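Ufm1-specific protease (Caenorhabditis elegans, PDB 5EJJ) hydrolyses, as a thiol protease, the peptide bond at the C-terminal glycine of the ubiquitin-like modifier Ufm1, releasing it from the proteins that carry it. Local coordinates at residues Glu2-Ile6 and Lys44-Val49; Val76-Asp82 and Phe93-Ser99; Ser128-Arg132 and Leu343-Ser347; Ile240-Val244 and Thr289-Tyr293; Tyr381-Asp387 and Arg399-Thr403. All blocks are in the same frame, centred on the assembly; numbering follows the deposited sequence.

Overall arrangement
Contacts 1 and 2 both reach the sheet of the N-terminal MPN region (strands 45-53 and 74-81) and touch: Trp4 of contact 1 meets Val76 and Phe93 of contact 2. Both are only partly buried, backbone-paired strand contacts, contact 2 with a regular parallel ladder and contact 1 with a single bridge. Contacts 3 and 4, about 8 Å apart between centres, share the sheet of neighbouring strands 127-139 and 235-247. They are buried, yet join their segments through side chains and waters, without direct backbone hydrogen bonds. Contact 5, also buried, stands apart in the C78 peptidase region beside the probable catalytic residues; arginine and histidine side chains dominate it.

Contact 1 (Glu2-Ile6 and Lys44-Val49); sequences ELWFI and KQVIHV
Trp4 lays its indole against Lys44: Lys44 CA sits 3.6 Å from the centroid of the Trp4 six-membered ring, a CH-pi contact, and Lys44 CG lies over the same ring system. Chi1 of Trp4 is m. Lys44 has phi/psi 48/53, and its m chi1 carries the aliphatic chain past the indole, letting NZ form a salt bridge with Glu2 OE2 at 3.4 Å. Glu2 OE1 accepts a weak bond from Trp4 NE1 at 3.5 Å. The left-handed backbone of Lys44 belongs to a G1 beta bulge, Lys44 and Gln45 both facing Arg40, just where strand 45-53 of the MPN sheet begins. Strand 4-6 runs at 31° to strand 45-49, their axes 4.7 Å apart, with a single bridge between Phe5 and Gln45. Phe5 N donates to Lys44 O at 2.9 Å, and Val46 N to Phe5 O at 2.7 Å. Apolar residues suit the buried side: Ile6 CG1 packs 3.8 Å from Val46 CB, and Ile6 CD1 is 4.1 Å from Val49 CG2.

Contact 2 (Val76-Asp82 and Phe93-Ser99); sequences VGNLNID and FTLQLTS
A parallel pair at the edge of the mixed MPN-region sheet joins strand 74-81 to strand 94-97, which is outermost. The axes of 76-81 and 94-97 approach to 4.3 Å and cross at -21°; Asn78, Leu79, Asn80 and Ile81 pair with Thr94, Leu95, Gln96 and Leu97. The backbone ladder is Asn78 N to Phe93 O (3.2 Å), Leu95 N to Asn78 O (2.8 Å), Asn80 N to Leu95 O (2.9 Å), Leu97 N to Asn80 O (2.9 Å) and Asp82 N to Leu97 O (2.6 Å). Leu79, Ile81, Leu95 and Leu97 share the apolar face, Leu79 CD1 meeting Leu97 CD1 at 3.8 Å. The other face is polar: Thr94 OG1 donates to Asn78 OD1 at 2.6 Å, and one water links Asn80 O to Gln96 OE1. Gly77 leaves room for Phe93 (chi1 p), whose ring centroid lies 4.2 Å from Gly77 CA; a CB there would clash with Phe93. Thr98 N-caps the following helix, its OG1 bonded to Met101 N, and Asp82 OD2 accepts from Ser99 OG at 2.8 Å.

Contact 3 (Ser128-Arg132 and Leu343-Ser347); sequences SCVSR and LHSES
His344, with chi1 t and chi2 -104°, turns its imidazole against the Arg132 end of segment 128-132, so that Arg132 N lies over one ring face. His344 CE1 comes 3.4 Å from Arg132 CG, His344 CD2 4.1 Å from Ser131 CA, and His344 CB 3.9 Å from Val130 CG2. Val130 takes the p rotamer; its compact branches also suit the narrow gap to the loop backbone, with Val130 CG1 4.0 Å from Leu343 O. Leu343 adopts m,t and reaches the start of the segment, Leu343 CD1 being 4.3 Å from Ser128 CB. The contact thus joins strand 127-139, an inner strand of the mixed five-stranded sheet, to the loop between helix 312-325 and strand 371-374. The loop turns here through a type I beta turn, His344 to Ser347, closed by Ser347 N donating to His344 O at 3.0 Å. The directions from CA 128 to 132 and from CA 343 to 346 differ by 19°, but no direct hydrogen bond joins the segments; the closest CA pair, Val130 and His344, is 6.4 Å apart. Arg132 (chi1 -92°, chi3 132°, both between wells) extends past Glu346 (chi1 m, chi2 t): Arg132 CD is 3.3 Å from Glu346 OE1, whereas Arg132 NH1 stays 4.3 Å from Glu346 OE1, beyond a salt bridge. A water bonds weakly to Arg132 NE (2.7 Å) and His344 ND1 (3.3 Å), and also to Ser347 OG (3.0 Å), which hydrogen-bonds to Glu242.

Contact 4 (Ile240-Val244 and Thr289-Tyr293); sequences IGEVV and TSATY
Thr289 begins strand 289-293 with its CA-to-CB bond pointing away from strand 240-244; the two extended strands run 25° apart, axes 6.0 Å at closest, without direct backbone hydrogen bonds. Ser290 turns toward Gly241, their CA atoms 5.0 Å apart. Its small CB lies 3.7 Å from Gly241 CA and 3.5 Å from Glu242 N; a side chain on Gly241 would collide with Ser290. One water joins Ser290 N (2.8 Å) to Ile240 O (3.2 Å), another Ser290 OG (2.8 Å) to Glu242 O (2.9 Å); Ser290 OG also hydrogen-bonds to Gln305. Ala291 points away. Thr292, chi1 m, donates from OG1 to Glu242 OE1 at 2.7 Å, and a third water links Thr292 N (2.8 Å) to Glu242 OE1 (2.9 Å). Val244 CG2 abuts Thr292 OG1 at 3.6 Å. An edge strand of the five-stranded sheet thus meets the two-stranded antiparallel sheet of 289-293 and 302-306. Water replaces the missing ladder, while the buried Glu242 carboxylate is met by Thr292 and Ser347 hydroxyls and water, with weak bonds from the Leu343 and His344 amides.

Contact 5 (Tyr381-Asp387 and Arg399-Thr403); sequences YHHYMQD and RSFQT
Arg399 makes a long salt bridge to Asp387, Arg399 NH1 lying 3.5 Å from Asp387 OD2 with a weak hydrogen bond; within the helix, Arg399 NH1 also donates to Gln402 OE1 at a very short 2.5 Å. The Asp387 bridge joins the loop 381-387 of the C78 cysteine peptidase domain to helix 396-409, whose first residue is Cys396, the probable nucleophile, as in papain-like (clan CA) enzymes. Arg399 NE has its own salt bridge to Asp391, so the guanidinium ties together two acidic positions of the loop before the helix. Arg399 uses m,m,t torsions to fold back along the loop, where the His383 and Arg399 CA atoms are 5.2 Å apart. His383 ND1 donates to Tyr384 O at 3.2 Å within the loop. Tyr384 (chi1 m) directs its ring to Cys396 and the probable catalytic His522, its side chain about 3 Å from each, nearest atoms, while Tyr381 OH bonds to the backbone of Asp520, probably also catalytic. Tyr384 CD1 rests 4.3 Å from Arg399 CG. Flat His382 (chi1 m) packs on the helix: its CB is 3.8 Å from Arg399 O, and Gln402 CB stands 3.7 Å from the His382 ring centroid in a CH-pi contact.

Contact 1 (Glu2-Ile6 and Lys44-Val49)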
# COMPACT_ATOMS: atom_id res chain seq x y z
N GLU A 2 20.99 2.17 26.13
CA GLU A 2 21.00 2.30 24.68
C GLU A 2 19.62 2.81 24.27
O GLU A 2 18.61 2.42 24.85
CB GLU A 2 21.29 0.93 24.05
CG GLU A 2 20.45 -0.19 24.68
CD GLU A 2 20.72 -1.57 24.07
OE1 GLU A 2 19.84 -2.44 24.20
OE2 GLU A 2 21.80 -1.78 23.49
N LEU A 3 19.57 3.69 23.28
CA LEU A 3 18.29 4.26 22.88
C LEU A 3 17.63 3.51 21.74
O LEU A 3 18.19 3.40 20.65
CB LEU A 3 18.44 5.71 22.44
CG LEU A 3 18.95 6.70 23.47
CD1 LEU A 3 18.81 8.10 22.89
CD2 LEU A 3 18.18 6.49 24.78
N TRP A 4 16.43 3.01 22.00
CA TRP A 4 15.60 2.47 20.95
C TRP A 4 14.51 3.45 20.66
O TRP A 4 14.11 4.21 21.53
CB TRP A 4 15.00 1.15 21.40
CG TRP A 4 15.98 0.06 21.27
CD1 TRP A 4 17.00 -0.22 22.12
CD2 TRP A 4 16.08 -0.87 20.20
NE1 TRP A 4 17.71 -1.30 21.67
CE2 TRP A 4 17.17 -1.72 20.48
CE3 TRP A 4 15.33 -1.09 19.03
CZ2 TRP A 4 17.55 -2.76 19.64
CZ3 TRP A 4 15.71 -2.13 18.20
CH2 TRP A 4 16.81 -2.96 18.51
N PHE A 5 14.05 3.45 19.42
CA PHE A 5 12.99 4.32 19.00
C PHE A 5 11.84 3.49 18.49
O PHE A 5 12.04 2.44 17.89
CB PHE A 5 13.50 5.26 17.93
CG PHE A 5 14.61 6.14 18.41
CD1 PHE A 5 15.92 5.65 18.51
CD2 PHE A 5 14.36 7.46 18.80
CE1 PHE A 5 16.95 6.46 18.98
CE2 PHE A 5 15.37 8.27 19.26
CZ PHE A 5 16.68 7.77 19.35
N ILE A 6 10.63 3.96 18.75
CA ILE A 6 9.44 3.24 18.35
C ILE A 6 8.32 4.22 18.03
O ILE A 6 8.27 5.35 18.53
CB ILE A 6 9.03 2.28 19.46
CG1 ILE A 6 7.94 1.33 19.00
CG2 ILE A 6 8.65 3.04 20.71
CD1 ILE A 6 7.57 0.30 20.05
N LYS A 44 18.65 0.73 16.00
CA LYS A 44 17.80 0.55 17.16
C LYS A 44 16.46 1.24 17.00
O LYS A 44 16.05 2.03 17.87
CB LYS A 44 18.51 1.00 18.41
CG LYS A 44 19.62 0.06 18.79
CD LYS A 44 20.36 0.54 20.03
CE LYS A 44 20.98 -0.62 20.79
NZ LYS A 44 22.21 -1.14 20.15
N GLN A 45 15.79 0.94 15.88
CA GLN A 45 14.54 1.57 15.50
C GLN A 45 13.46 0.52 15.21
O GLN A 45 13.60 -0.25 14.29
CB GLN A 45 14.76 2.45 14.28
CG GLN A 45 13.54 3.23 13.88
CD GLN A 45 13.70 3.87 12.54
OE1 GLN A 45 14.25 3.27 11.63
NE2 GLN A 45 13.21 5.09 12.40
N VAL A 46 12.40 0.47 16.01
CA VAL A 46 11.38 -0.55 15.81
C VAL A 46 10.48 -0.16 14.65
O VAL A 46 10.03 0.96 14.60
CB VAL A 46 10.52 -0.71 17.09
CG1 VAL A 46 9.34 -1.60 16.83
CG2 VAL A 46 11.36 -1.27 18.22
N ILE A 47 10.19 -1.05 13.72
CA ILE A 47 9.34 -0.67 12.60
C ILE A 47 7.97 -1.31 12.65
O ILE A 47 6.99 -0.69 12.28
CB ILE A 47 10.01 -0.97 11.24
CG1 ILE A 47 11.34 -0.25 11.13
CG2 ILE A 47 9.14 -0.53 10.09
CD1 ILE A 47 11.22 1.21 11.21
N HIS A 48 7.89 -2.56 13.11
CA HIS A 48 6.63 -3.31 13.14
C HIS A 48 6.44 -4.01 14.48
O HIS A 48 7.27 -4.82 14.87
CB HIS A 48 6.60 -4.41 12.08
CG HIS A 48 6.71 -3.92 10.67
ND1 HIS A 48 5.73 -3.17 10.06
CD2 HIS A 48 7.68 -4.10 9.74
CE1 HIS A 48 6.10 -2.89 8.82
NE2 HIS A 48 7.28 -3.44 8.60
N VAL A 49 5.35 -3.71 15.18
CA VAL A 49 5.01 -4.49 16.34
C VAL A 49 3.83 -5.39 15.99
O VAL A 49 2.73 -4.92 15.69
CB VAL A 49 4.70 -3.61 17.54
CG1 VAL A 49 4.31 -4.47 18.71
CG2 VAL A 49 5.92 -2.78 17.88

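Contact 2 (Val76-Asp82 and Phe93-Ser99)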
# COMPACT_ATOMS: atom_id res chain seq x y z
N VAL A 76 13.77 -8.08 16.49
CA VAL A 76 14.62 -7.36 17.44
C VAL A 76 14.18 -7.61 18.87
O VAL A 76 14.95 -7.37 19.79
CB VAL A 76 14.72 -5.80 17.21
CG1 VAL A 76 15.59 -5.47 16.01
CG2 VAL A 76 13.34 -5.19 17.07
N GLY A 77 12.96 -8.11 19.06
CA GLY A 77 12.45 -8.39 20.39
C GLY A 77 11.05 -8.97 20.39
O GLY A 77 10.49 -9.25 19.33
N ASN A 78 10.50 -9.17 21.58
CA ASN A 78 9.11 -9.61 21.73
C ASN A 78 8.40 -8.80 22.81
O ASN A 78 8.96 -7.86 23.37
CB ASN A 78 9.01 -11.10 22.10
CG ASN A 78 9.96 -11.49 23.26
OD1 ASN A 78 10.41 -10.65 24.07
ND2 ASN A 78 10.29 -12.79 23.34
N LEU A 79 7.17 -9.17 23.11
CA LEU A 79 6.42 -8.35 24.03
C LEU A 79 5.62 -9.19 25.00
O LEU A 79 5.19 -10.30 24.66
CB LEU A 79 5.53 -7.35 23.27
CG LEU A 79 4.37 -7.92 22.44
CD1 LEU A 79 3.08 -7.96 23.24
CD2 LEU A 79 4.17 -7.11 21.17
N ASN A 80 5.44 -8.66 26.20
CA ASN A 80 4.66 -9.29 27.25
C ASN A 80 3.55 -8.38 27.73
O ASN A 80 3.82 -7.30 28.26
CB ASN A 80 5.56 -9.61 28.43
CG ASN A 80 4.96 -10.66 29.32
OD1 ASN A 80 3.80 -11.04 29.14
ND2 ASN A 80 5.75 -11.16 30.28
N ILE A 81 2.31 -8.80 27.55
CA ILE A 81 1.17 -7.99 27.99
C ILE A 81 0.60 -8.44 29.34
O ILE A 81 0.13 -9.58 29.48
CB ILE A 81 0.04 -8.04 26.97
CG1 ILE A 81 0.50 -7.49 25.63
CG2 ILE A 81 -1.14 -7.23 27.47
CD1 ILE A 81 -0.64 -7.42 24.62
N ASP A 82 0.63 -7.53 30.32
CA ASP A 82 0.08 -7.77 31.65
C ASP A 82 0.83 -8.89 32.37
O ASP A 82 0.27 -9.55 33.24
CB ASP A 82 -1.42 -8.08 31.58
CG ASP A 82 -2.26 -6.85 31.28
OD1 ASP A 82 -1.99 -5.79 31.90
OD2 ASP A 82 -3.19 -6.95 30.45
N PHE A 93 15.33 -7.75 23.53
CA PHE A 93 14.56 -7.09 24.60
C PHE A 93 13.12 -7.59 24.65
O PHE A 93 12.66 -8.29 23.74
CB PHE A 93 14.57 -5.57 24.46
CG PHE A 93 13.91 -5.07 23.22
CD1 PHE A 93 12.53 -4.96 23.14
CD2 PHE A 93 14.68 -4.71 22.11
CE1 PHE A 93 11.93 -4.52 21.99
CE2 PHE A 93 14.08 -4.25 20.95
CZ PHE A 93 12.70 -4.16 20.89
N THR A 94 12.41 -7.21 25.72
CA THR A 94 10.96 -7.44 25.77
C THR A 94 10.19 -6.17 26.14
O THR A 94 10.51 -5.50 27.13
CB THR A 94 10.57 -8.58 26.73
OG1 THR A 94 11.26 -9.78 26.36
CG2 THR A 94 9.08 -8.82 26.63
N LEU A 95 9.21 -5.81 25.32
CA LEU A 95 8.35 -4.69 25.68
C LEU A 95 7.44 -5.14 26.82
O LEU A 95 6.89 -6.26 26.80
CB LEU A 95 7.50 -4.22 24.49
CG LEU A 95 8.20 -3.65 23.25
CD1 LEU A 95 7.14 -3.26 22.23
CD2 LEU A 95 9.06 -2.47 23.60
N GLN A 96 7.29 -4.28 27.82
CA GLN A 96 6.34 -4.54 28.88
C GLN A 96 5.08 -3.75 28.62
O GLN A 96 5.13 -2.54 28.40
CB GLN A 96 6.94 -4.22 30.24
CG GLN A 96 8.17 -5.06 30.55
CD GLN A 96 7.87 -6.54 30.52
OE1 GLN A 96 6.76 -6.98 30.84
NE2 GLN A 96 8.87 -7.33 30.13
N LEU A 97 3.95 -4.44 28.60
CA LEU A 97 2.70 -3.81 28.18
C LEU A 97 1.56 -4.17 29.11
O LEU A 97 1.60 -5.21 29.78
CB LEU A 97 2.34 -4.25 26.77
CG LEU A 97 3.26 -3.92 25.61
CD1 LEU A 97 2.58 -4.33 24.30
CD2 LEU A 97 3.62 -2.46 25.60
N THR A 98 0.55 -3.31 29.15
CA THR A 98 -0.66 -3.58 29.92
C THR A 98 -1.85 -3.38 29.00
O THR A 98 -1.74 -2.67 27.99
CB THR A 98 -0.80 -2.61 31.09
OG1 THR A 98 -1.31 -1.36 30.61
CG2 THR A 98 0.55 -2.39 31.77
N SER A 99 -2.98 -3.99 29.34
CA SER A 99 -4.18 -3.85 28.51
C SER A 99 -4.80 -2.47 28.70
O SER A 99 -5.51 -1.96 27.82
CB SER A 99 -5.19 -4.94 28.83
OG SER A 99 -4.79 -6.19 28.29
O HOH W 1 4.22 -7.43 31.01

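Contact 3 (Ser128-Arg132 and Leu343-Ser347)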
# COMPACT_ATOMS: atom_id res chain seq x y z
N SER A 128 12.83 1.82 -3.62
CA SER A 128 12.69 0.37 -3.78
C SER A 128 13.43 -0.11 -5.01
O SER A 128 13.06 0.26 -6.11
CB SER A 128 11.22 -0.01 -3.95
OG SER A 128 10.54 0.08 -2.72
N CYS A 129 14.46 -0.95 -4.84
CA CYS A 129 15.05 -1.69 -5.96
C CYS A 129 14.24 -2.94 -6.26
O CYS A 129 13.82 -3.61 -5.34
CB CYS A 129 16.46 -2.14 -5.62
SG CYS A 129 17.51 -0.82 -5.12
N VAL A 130 14.05 -3.27 -7.53
CA VAL A 130 13.24 -4.43 -7.86
C VAL A 130 13.77 -5.21 -9.08
O VAL A 130 14.38 -4.64 -9.96
CB VAL A 130 11.79 -3.99 -8.09
CG1 VAL A 130 11.73 -3.00 -9.19
CG2 VAL A 130 10.90 -5.16 -8.41
N SER A 131 13.56 -6.52 -9.11
CA SER A 131 13.91 -7.33 -10.28
C SER A 131 13.00 -8.55 -10.36
O SER A 131 12.45 -8.96 -9.34
CB SER A 131 15.38 -7.75 -10.24
OG SER A 131 15.65 -8.57 -9.13
N ARG A 132 12.79 -9.08 -11.57
CA ARG A 132 12.10 -10.36 -11.73
C ARG A 132 13.13 -11.45 -11.59
O ARG A 132 14.25 -11.35 -12.10
CB ARG A 132 11.51 -10.50 -13.11
CG ARG A 132 10.13 -10.05 -13.23
CD ARG A 132 9.41 -10.79 -14.34
NE ARG A 132 8.12 -11.26 -13.84
CZ ARG A 132 7.31 -12.06 -14.50
NH1 ARG A 132 7.66 -12.46 -15.73
NH2 ARG A 132 6.15 -12.45 -13.94
N LEU A 343 5.52 -2.42 -9.06
CA LEU A 343 6.80 -1.75 -8.99
C LEU A 343 7.63 -2.18 -10.17
O LEU A 343 8.44 -1.41 -10.71
CB LEU A 343 7.51 -2.03 -7.66
CG LEU A 343 6.74 -1.72 -6.36
CD1 LEU A 343 7.59 -2.07 -5.17
CD2 LEU A 343 6.29 -0.28 -6.24
N HIS A 344 7.43 -3.43 -10.59
CA HIS A 344 8.15 -3.93 -11.74
C HIS A 344 7.34 -3.75 -13.02
O HIS A 344 6.11 -3.95 -13.03
CB HIS A 344 8.55 -5.39 -11.56
CG HIS A 344 9.61 -5.84 -12.53
ND1 HIS A 344 9.34 -6.63 -13.63
CD2 HIS A 344 10.94 -5.59 -12.57
CE1 HIS A 344 10.45 -6.84 -14.30
NE2 HIS A 344 11.44 -6.22 -13.67
N SER A 345 8.02 -3.36 -14.09
CA SER A 345 7.35 -3.02 -15.33
C SER A 345 6.71 -4.24 -16.00
O SER A 345 5.79 -4.11 -16.81
CB SER A 345 8.32 -2.32 -16.28
OG SER A 345 9.49 -3.09 -16.46
N GLU A 346 7.19 -5.42 -15.66
CA GLU A 346 6.63 -6.64 -16.23
C GLU A 346 5.59 -7.25 -15.30
O GLU A 346 5.25 -8.42 -15.41
CB GLU A 346 7.74 -7.65 -16.55
CG GLU A 346 8.61 -7.27 -17.74
CD GLU A 346 9.88 -8.11 -17.87
OE1 GLU A 346 10.04 -9.11 -17.12
OE2 GLU A 346 10.74 -7.76 -18.73
N SER A 347 5.10 -6.45 -14.36
CA SER A 347 4.10 -6.96 -13.43
C SER A 347 2.71 -6.66 -13.98
O SER A 347 2.49 -5.63 -14.65
CB SER A 347 4.27 -6.36 -12.03
OG SER A 347 5.35 -6.96 -11.34
O HOH W 2 7.18 -8.98 -12.65

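Contact 4 (Ile240-Val244 and Thr289-Tyr293)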
# COMPACT_ATOMS: atom_id res chain seq x y z
N ILE A 240 8.20 -17.59 -10.66
CA ILE A 240 8.82 -16.32 -11.05
C ILE A 240 8.06 -15.18 -10.43
O ILE A 240 6.84 -15.29 -10.21
CB ILE A 240 8.96 -16.14 -12.57
CG1 ILE A 240 7.83 -15.31 -13.11
CG2 ILE A 240 8.92 -17.46 -13.28
CD1 ILE A 240 7.73 -15.40 -14.58
N GLY A 241 8.77 -14.10 -10.11
CA GLY A 241 8.14 -12.94 -9.51
C GLY A 241 9.07 -11.83 -9.08
O GLY A 241 10.28 -11.96 -9.19
N GLU A 242 8.49 -10.72 -8.60
CA GLU A 242 9.22 -9.57 -8.11
C GLU A 242 10.13 -9.96 -6.97
O GLU A 242 9.81 -10.85 -6.20
CB GLU A 242 8.26 -8.54 -7.52
CG GLU A 242 7.28 -7.89 -8.47
CD GLU A 242 6.45 -6.76 -7.81
OE1 GLU A 242 6.04 -6.91 -6.62
OE2 GLU A 242 6.21 -5.72 -8.49
N VAL A 243 11.26 -9.27 -6.86
CA VAL A 243 11.99 -9.25 -5.61
C VAL A 243 12.39 -7.80 -5.32
O VAL A 243 13.14 -7.19 -6.09
CB VAL A 243 13.22 -10.14 -5.64
CG1 VAL A 243 13.94 -10.09 -4.33
CG2 VAL A 243 12.82 -11.56 -5.94
N VAL A 244 11.86 -7.26 -4.22
CA VAL A 244 12.00 -5.84 -3.88
C VAL A 244 12.84 -5.66 -2.64
O VAL A 244 12.59 -6.30 -1.63
CB VAL A 244 10.65 -5.22 -3.58
CG1 VAL A 244 10.81 -3.75 -3.44
CG2 VAL A 244 9.67 -5.54 -4.68
N THR A 289 1.73 -16.24 -7.02
CA THR A 289 1.91 -14.91 -7.63
C THR A 289 2.64 -14.00 -6.67
O THR A 289 2.28 -13.91 -5.49
CB THR A 289 0.57 -14.15 -7.91
OG1 THR A 289 -0.28 -14.89 -8.80
CG2 THR A 289 0.86 -12.80 -8.53
N SER A 290 3.64 -13.29 -7.17
CA SER A 290 4.35 -12.34 -6.33
C SER A 290 3.67 -10.98 -6.21
O SER A 290 3.39 -10.32 -7.21
CB SER A 290 5.78 -12.16 -6.82
OG SER A 290 6.64 -12.89 -5.97
N ALA A 291 3.44 -10.55 -4.97
CA ALA A 291 2.85 -9.24 -4.70
C ALA A 291 3.66 -8.44 -3.69
O ALA A 291 4.33 -9.01 -2.82
CB ALA A 291 1.40 -9.39 -4.23
N THR A 292 3.57 -7.13 -3.81
CA THR A 292 4.11 -6.20 -2.83
C THR A 292 3.00 -5.21 -2.45
O THR A 292 2.25 -4.75 -3.31
CB THR A 292 5.31 -5.42 -3.38
OG1 THR A 292 6.24 -6.34 -3.96
CG2 THR A 292 6.01 -4.68 -2.29
N TYR A 293 2.89 -4.90 -1.16
CA TYR A 293 1.87 -4.01 -0.66
C TYR A 293 2.49 -2.99 0.25
O TYR A 293 3.60 -3.17 0.76
CB TYR A 293 0.85 -4.77 0.15
CG TYR A 293 0.18 -5.87 -0.59
CD1 TYR A 293 0.69 -7.16 -0.57
CD2 TYR A 293 -0.98 -5.64 -1.30
CE1 TYR A 293 0.07 -8.18 -1.26
CE2 TYR A 293 -1.62 -6.64 -1.98
CZ TYR A 293 -1.09 -7.91 -1.96
OH TYR A 293 -1.74 -8.89 -2.66
O HOH W 3 4.21 -13.57 -9.92
O HOH W 4 9.28 -13.66 -5.74
O HOH W 5 3.31 -6.11 -6.37

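Contact 5 (Tyr381-Asp387 and Arg399-Thr403)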
# COMPACT_ATOMS: atom_id res chain seq x y z
N TYR A 381 -5.57 9.75 -11.52
CA TYR A 381 -6.03 11.02 -12.06
C TYR A 381 -6.37 10.87 -13.53
O TYR A 381 -5.48 10.79 -14.37
CB TYR A 381 -4.92 12.06 -11.91
CG TYR A 381 -5.28 13.46 -12.36
CD1 TYR A 381 -6.61 13.83 -12.54
CD2 TYR A 381 -4.29 14.40 -12.62
CE1 TYR A 381 -6.94 15.10 -12.96
CE2 TYR A 381 -4.61 15.66 -13.04
CZ TYR A 381 -5.94 16.02 -13.21
OH TYR A 381 -6.26 17.29 -13.63
N HIS A 382 -7.67 10.82 -13.84
CA HIS A 382 -8.12 10.83 -15.23
C HIS A 382 -8.58 12.23 -15.63
O HIS A 382 -9.02 13.02 -14.79
CB HIS A 382 -9.26 9.85 -15.45
CG HIS A 382 -8.96 8.46 -14.98
ND1 HIS A 382 -8.90 7.38 -15.84
CD2 HIS A 382 -8.72 7.96 -13.74
CE1 HIS A 382 -8.63 6.29 -15.16
NE2 HIS A 382 -8.52 6.61 -13.88
N HIS A 383 -8.47 12.53 -16.92
CA HIS A 383 -8.72 13.87 -17.46
C HIS A 383 -8.97 13.85 -18.97
O HIS A 383 -9.14 12.79 -19.58
CB HIS A 383 -7.54 14.77 -17.14
CG HIS A 383 -6.22 14.06 -17.23
ND1 HIS A 383 -5.85 13.33 -18.34
CD2 HIS A 383 -5.21 13.95 -16.34
CE1 HIS A 383 -4.65 12.80 -18.13
NE2 HIS A 383 -4.24 13.17 -16.93
N TYR A 384 -8.99 15.03 -19.58
CA TYR A 384 -9.16 15.16 -21.03
C TYR A 384 -7.97 14.56 -21.79
O TYR A 384 -6.92 14.31 -21.20
CB TYR A 384 -9.33 16.64 -21.40
CG TYR A 384 -10.69 17.24 -21.07
CD1 TYR A 384 -11.74 16.43 -20.67
CD2 TYR A 384 -10.91 18.60 -21.16
CE1 TYR A 384 -12.99 16.96 -20.38
CE2 TYR A 384 -12.16 19.15 -20.87
CZ TYR A 384 -13.20 18.31 -20.47
OH TYR A 384 -14.44 18.83 -20.18
N MET A 385 -8.14 14.32 -23.09
CA MET A 385 -7.05 13.90 -23.99
C MET A 385 -6.24 12.69 -23.51
O MET A 385 -5.01 12.65 -23.65
CB MET A 385 -6.09 15.08 -24.26
CG MET A 385 -6.76 16.45 -24.40
SD MET A 385 -8.21 16.52 -25.49
CE MET A 385 -8.53 18.28 -25.49
N GLN A 386 -6.93 11.69 -22.96
CA GLN A 386 -6.24 10.59 -22.28
C GLN A 386 -6.18 9.30 -23.09
O GLN A 386 -5.11 8.92 -23.57
CB GLN A 386 -6.86 10.33 -20.90
CG GLN A 386 -5.83 9.94 -19.84
CD GLN A 386 -6.45 9.69 -18.48
OE1 GLN A 386 -5.87 10.05 -17.46
NE2 GLN A 386 -7.61 9.05 -18.46
N ASP A 387 -7.31 8.62 -23.24
CA ASP A 387 -7.33 7.32 -23.90
C ASP A 387 -7.21 7.45 -25.42
O ASP A 387 -7.76 6.63 -26.16
CB ASP A 387 -8.60 6.54 -23.54
CG ASP A 387 -8.94 6.63 -22.07
OD1 ASP A 387 -7.99 6.75 -21.26
OD2 ASP A 387 -10.15 6.59 -21.72
N ARG A 399 -14.58 11.71 -16.84
CA ARG A 399 -13.28 11.65 -16.22
C ARG A 399 -13.40 11.49 -14.71
O ARG A 399 -12.71 10.65 -14.11
CB ARG A 399 -12.45 12.89 -16.59
CG ARG A 399 -12.25 13.03 -18.10
CD ARG A 399 -12.01 11.66 -18.72
NE ARG A 399 -11.38 11.71 -20.03
CZ ARG A 399 -10.73 10.69 -20.58
NH1 ARG A 399 -10.60 9.55 -19.91
NH2 ARG A 399 -10.18 10.82 -21.78
N SER A 400 -14.27 12.28 -14.09
CA SER A 400 -14.50 12.17 -12.65
C SER A 400 -15.08 10.82 -12.31
O SER A 400 -14.84 10.28 -11.23
CB SER A 400 -15.44 13.26 -12.15
OG SER A 400 -14.72 14.46 -11.98
N PHE A 401 -15.87 10.29 -13.23
CA PHE A 401 -16.43 8.96 -13.05
C PHE A 401 -15.29 7.96 -13.04
O PHE A 401 -15.26 7.04 -12.23
CB PHE A 401 -17.39 8.63 -14.18
CG PHE A 401 -17.81 7.21 -14.19
CD1 PHE A 401 -18.82 6.78 -13.33
CD2 PHE A 401 -17.21 6.31 -15.02
CE1 PHE A 401 -19.22 5.46 -13.32
CE2 PHE A 401 -17.60 4.99 -15.02
CZ PHE A 401 -18.62 4.56 -14.16
N GLN A 402 -14.35 8.16 -13.96
CA GLN A 402 -13.19 7.29 -14.09
C GLN A 402 -12.29 7.34 -12.85
O GLN A 402 -11.87 6.29 -12.33
CB GLN A 402 -12.42 7.63 -15.37
CG GLN A 402 -13.10 7.11 -16.64
CD GLN A 402 -12.30 7.43 -17.89
OE1 GLN A 402 -11.57 8.42 -17.93
NE2 GLN A 402 -12.43 6.58 -18.92
N THR A 403 -12.02 8.55 -12.37
CA THR A 403 -11.33 8.70 -11.10
C THR A 403 -12.05 7.91 -10.01
O THR A 403 -11.46 7.04 -9.39
CB THR A 403 -11.20 10.16 -10.69
OG1 THR A 403 -10.34 10.84 -11.62
CG2 THR A 403 -10.63 10.26 -9.29